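Glutathione S-transferase (Burkholderia xenovorans, PDB 2DSA) reductively dechlorinates metabolites of polychlorinated biphenyls and is probably a general glutathione transferase. Local coordinates at residues F100-L105 and R132-V136. Coordinates in Å, arbitrary orientation, origin at the centre of the assembly. Residue numbers count along the deposited sequence, not the author numbering.
With GSH (glutathione), chain G.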
ATOM      1  N   PHE A 100      -2.406   2.007   4.544  1.00 30.54           N
ATOM      2  CA  PHE A 100      -3.692   1.687   5.159  1.00 31.19           C
ATOM      3  C   PHE A 100      -4.890   1.937   4.239  1.00 31.29           C
ATOM      4  O   PHE A 100      -5.748   1.062   4.064  1.00 31.55           O
ATOM      5  CB  PHE A 100      -3.890   2.457   6.468  1.00 30.78           C
ATOM      6  CG  PHE A 100      -5.157   2.083   7.201  1.00 33.11           C
ATOM      7  CD1 PHE A 100      -5.143   1.082   8.175  1.00 33.84           C
ATOM      8  CD2 PHE A 100      -6.373   2.723   6.912  1.00 33.57           C
ATOM      9  CE1 PHE A 100      -6.300   0.729   8.853  1.00 33.68           C
ATOM     10  CE2 PHE A 100      -7.537   2.380   7.580  1.00 33.02           C
ATOM     11  CZ  PHE A 100      -7.509   1.385   8.557  1.00 33.22           C
ATOM     12  N   ILE A 101      -4.958   3.128   3.655  1.00 31.31           N
ATOM     13  CA  ILE A 101      -6.075   3.452   2.774  1.00 31.30           C
ATOM     14  C   ILE A 101      -6.098   2.485   1.592  1.00 31.83           C
ATOM     15  O   ILE A 101      -7.152   1.963   1.220  1.00 31.97           O
ATOM     16  CB  ILE A 101      -6.080   4.938   2.338  1.00 30.95           C
ATOM     17  CG1 ILE A 101      -6.244   5.840   3.557  1.00 30.40           C
ATOM     18  CG2 ILE A 101      -7.209   5.202   1.349  1.00 31.80           C
ATOM     19  CD1 ILE A 101      -5.641   7.222   3.423  1.00 30.49           C
ATOM     20  N   SER A 102      -4.926   2.223   1.034  1.00 31.94           N
ATOM     21  CA  SER A 102      -4.794   1.358  -0.136  1.00 32.51           C
ATOM     22  C   SER A 102      -5.144  -0.122   0.127  1.00 32.49           C
ATOM     23  O   SER A 102      -5.938  -0.715  -0.608  1.00 31.61           O
ATOM     24  CB  SER A 102      -3.373   1.472  -0.692  1.00 32.13           C
ATOM     25  OG  SER A 102      -3.107   0.454  -1.634  1.00 34.03           O
ATOM     26  N   SER A 103      -4.528  -0.703   1.157  1.00 32.56           N
ATOM     27  CA  SER A 103      -4.631  -2.147   1.409  1.00 33.28           C
ATOM     28  C   SER A 103      -5.841  -2.516   2.275  1.00 34.33           C
ATOM     29  O   SER A 103      -6.396  -3.610   2.133  1.00 35.32           O
ATOM     30  CB  SER A 103      -3.360  -2.673   2.064  1.00 32.97           C
ATOM     31  OG  SER A 103      -3.199  -2.116   3.369  1.00 31.93           O
ATOM     32  N   GLU A 104      -6.240  -1.603   3.158  1.00 35.03           N
ATOM     33  CA  GLU A 104      -7.269  -1.870   4.153  1.00 35.27           C
ATOM     34  C   GLU A 104      -8.625  -1.279   3.790  1.00 35.94           C
ATOM     35  O   GLU A 104      -9.645  -1.706   4.330  1.00 36.49           O
ATOM     36  CB  GLU A 104      -6.833  -1.366   5.542  1.00 35.14           C
ATOM     37  CG  GLU A 104      -5.488  -1.969   6.078  1.00 34.86           C
ATOM     38  CD  GLU A 104      -5.517  -3.491   6.221  1.00 36.29           C
ATOM     39  OE1 GLU A 104      -4.463  -4.144   6.048  1.00 35.74           O
ATOM     40  OE2 GLU A 104      -6.608  -4.043   6.497  1.00 35.99           O
ATOM     41  N   LEU A 105      -8.648  -0.286   2.903  1.00 35.42           N
ATOM     42  CA  LEU A 105      -9.907   0.352   2.538  1.00 35.38           C
ATOM     43  C   LEU A 105     -10.219   0.142   1.060  1.00 35.80           C
ATOM     44  O   LEU A 105     -11.171  -0.561   0.710  1.00 35.61           O
ATOM     45  CB  LEU A 105      -9.908   1.839   2.910  1.00 35.13           C
ATOM     46  CG  LEU A 105      -9.907   2.257   4.381  1.00 35.27           C
ATOM     47  CD1 LEU A 105      -9.934   3.782   4.491  1.00 33.32           C
ATOM     48  CD2 LEU A 105     -11.095   1.641   5.163  1.00 35.09           C
ATOM     49  N   ARG A 132     -12.745  -1.293   9.835  1.00 42.75           N
ATOM     50  CA  ARG A 132     -11.659  -0.445   9.388  1.00 42.51           C
ATOM     51  C   ARG A 132     -12.104   1.025   9.350  1.00 41.85           C
ATOM     52  O   ARG A 132     -11.396   1.893   9.869  1.00 41.70           O
ATOM     53  CB  ARG A 132     -11.144  -0.973   8.042  1.00 42.79           C
ATOM     54  CG  ARG A 132      -9.640  -1.268   8.001  1.00 44.72           C
ATOM     55  CD  ARG A 132      -9.208  -2.710   8.282  1.00 44.75           C
ATOM     56  NE  ARG A 132      -8.996  -2.926   9.705  1.00 47.54           N
ATOM     57  CZ  ARG A 132      -8.483  -4.024  10.263  1.00 46.10           C
ATOM     58  NH1 ARG A 132      -8.036  -5.040   9.535  1.00 44.72           N
ATOM     59  NH2 ARG A 132      -8.399  -4.086  11.577  1.00 46.10           N
ATOM     60  N   LEU A 133     -13.292   1.296   8.793  1.00 41.59           N
ATOM     61  CA  LEU A 133     -13.912   2.642   8.852  1.00 41.24           C
ATOM     62  C   LEU A 133     -14.177   3.163  10.274  1.00 41.10           C
ATOM     63  O   LEU A 133     -14.171   4.371  10.510  1.00 41.00           O
ATOM     64  CB  LEU A 133     -15.219   2.697   8.060  1.00 41.11           C
ATOM     65  CG  LEU A 133     -15.237   2.482   6.545  1.00 42.05           C
ATOM     66  CD1 LEU A 133     -16.687   2.412   6.076  1.00 42.12           C
ATOM     67  CD2 LEU A 133     -14.441   3.555   5.763  1.00 41.39           C
ATOM     68  N   GLY A 134     -14.425   2.249  11.214  1.00 41.05           N
ATOM     69  CA  GLY A 134     -14.501   2.607  12.628  1.00 40.52           C
ATOM     70  C   GLY A 134     -13.179   3.172  13.122  1.00 40.14           C
ATOM     71  O   GLY A 134     -13.146   4.205  13.793  1.00 39.96           O
ATOM     72  N   GLN A 135     -12.080   2.502  12.778  1.00 39.94           N
ATOM     73  CA  GLN A 135     -10.759   2.975  13.181  1.00 39.90           C
ATOM     74  C   GLN A 135     -10.462   4.393  12.653  1.00 39.75           C
ATOM     75  O   GLN A 135      -9.897   5.225  13.370  1.00 39.87           O
ATOM     76  CB  GLN A 135      -9.672   1.988  12.753  1.00 39.98           C
ATOM     77  CG  GLN A 135      -8.258   2.376  13.208  1.00 39.48           C
ATOM     78  CD  GLN A 135      -7.186   1.473  12.636  1.00 40.08           C
ATOM     79  OE1 GLN A 135      -7.478   0.470  11.957  1.00 41.53           O
ATOM     80  NE2 GLN A 135      -5.931   1.824  12.888  1.00 39.16           N
ATOM     81  N   VAL A 136     -10.866   4.667  11.414  1.00 39.60           N
ATOM     82  CA  VAL A 136     -10.625   5.984  10.804  1.00 39.21           C
ATOM     83  C   VAL A 136     -11.527   7.059  11.394  1.00 39.62           C
ATOM     84  O   VAL A 136     -11.105   8.203  11.567  1.00 39.85           O
ATOM     85  CB  VAL A 136     -10.788   5.952   9.264  1.00 38.95           C
ATOM     86  CG1 VAL A 136     -10.326   7.254   8.655  1.00 37.91           C
ATOM     87  CG2 VAL A 136     -10.008   4.795   8.681  1.00 38.39           C
TER
HETATM   88  N1  GSH G2224      -1.937  -3.431   5.848  1.00 34.67           N
HETATM   89  CA1 GSH G2224      -1.160  -4.107   6.865  1.00 36.84           C
HETATM   90  C1  GSH G2224       0.288  -3.961   6.531  1.00 36.34           C
HETATM   91  O11 GSH G2224       1.105  -3.846   7.455  1.00 36.39           O
HETATM   92  O12 GSH G2224       0.686  -3.973   5.333  1.00 36.29           O
HETATM   93  CB1 GSH G2224      -1.506  -5.590   6.886  1.00 37.48           C
HETATM   94  CG1 GSH G2224      -0.817  -6.329   8.029  1.00 38.11           C
HETATM   95  CD1 GSH G2224      -1.229  -7.784   8.035  1.00 41.84           C
HETATM   96  OE1 GSH G2224      -2.059  -8.286   7.021  1.00 42.07           O
HETATM   97  N2  GSH G2224      -0.752  -8.557   9.018  1.00 43.64           N
HETATM   98  CA2 GSH G2224      -1.192  -9.927   9.236  1.00 45.01           C
HETATM   99  C2  GSH G2224      -1.798 -10.066  10.607  1.00 46.25           C
HETATM  100  O2  GSH G2224      -1.209  -9.455  11.732  1.00 44.19           O
HETATM  101  CB2 GSH G2224      -0.024 -10.907   9.135  1.00 45.47           C
HETATM  102  SG2 GSH G2224       0.754 -11.076   7.502  1.00 45.54           S
HETATM  103  N3  GSH G2224      -2.908 -10.787  10.718  1.00 50.21           N
HETATM  104  CA3 GSH G2224      -4.209 -10.219  10.419  1.00 54.03           C
HETATM  105  C3  GSH G2224      -4.999  -9.844  11.641  1.00 55.31           C
HETATM  106  O31 GSH G2224      -5.657  -8.773  11.656  1.00 56.76           O
HETATM  107  O32 GSH G2224      -5.005 -10.611  12.632  1.00 56.04           O
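Antiparallel helix packing joins 100-105 to 132-136 within the all-helical C-terminal domain; the axes of these short segments approach to 11.3 Å, with 150° between their N-to-C directions. At this axial separation, the space between the helices is filled by large side chains. F100 reaches across, its CE2 3.6 Å from V136 CG2 and its CZ 3.4 Å from the aliphatic CG of R132, while L105 CD2 lies 3.9 Å from L133 CD2. L158 of helix 153-163 packs on both L105 and V136, extending this apolar core.

In the canonical GST fold, such a helical domain follows a thioredoxin-like one, and the glutathione site is completed across the dimer. E104 illustrates the principle: GSH N1, the amino group of the glutamyl end, donates a hydrogen bond to E104 OE1 at 2.6 Å, whereas V52, E65 and G66 of the second subunit bind the same ligand. The other carboxylate oxygen, E104 OE2, forms a salt bridge with R132 NH1 at 3.5 Å, so one side chain links the interhelical contact to the ligand, and K107 of the second subunit pairs with E104 OE1.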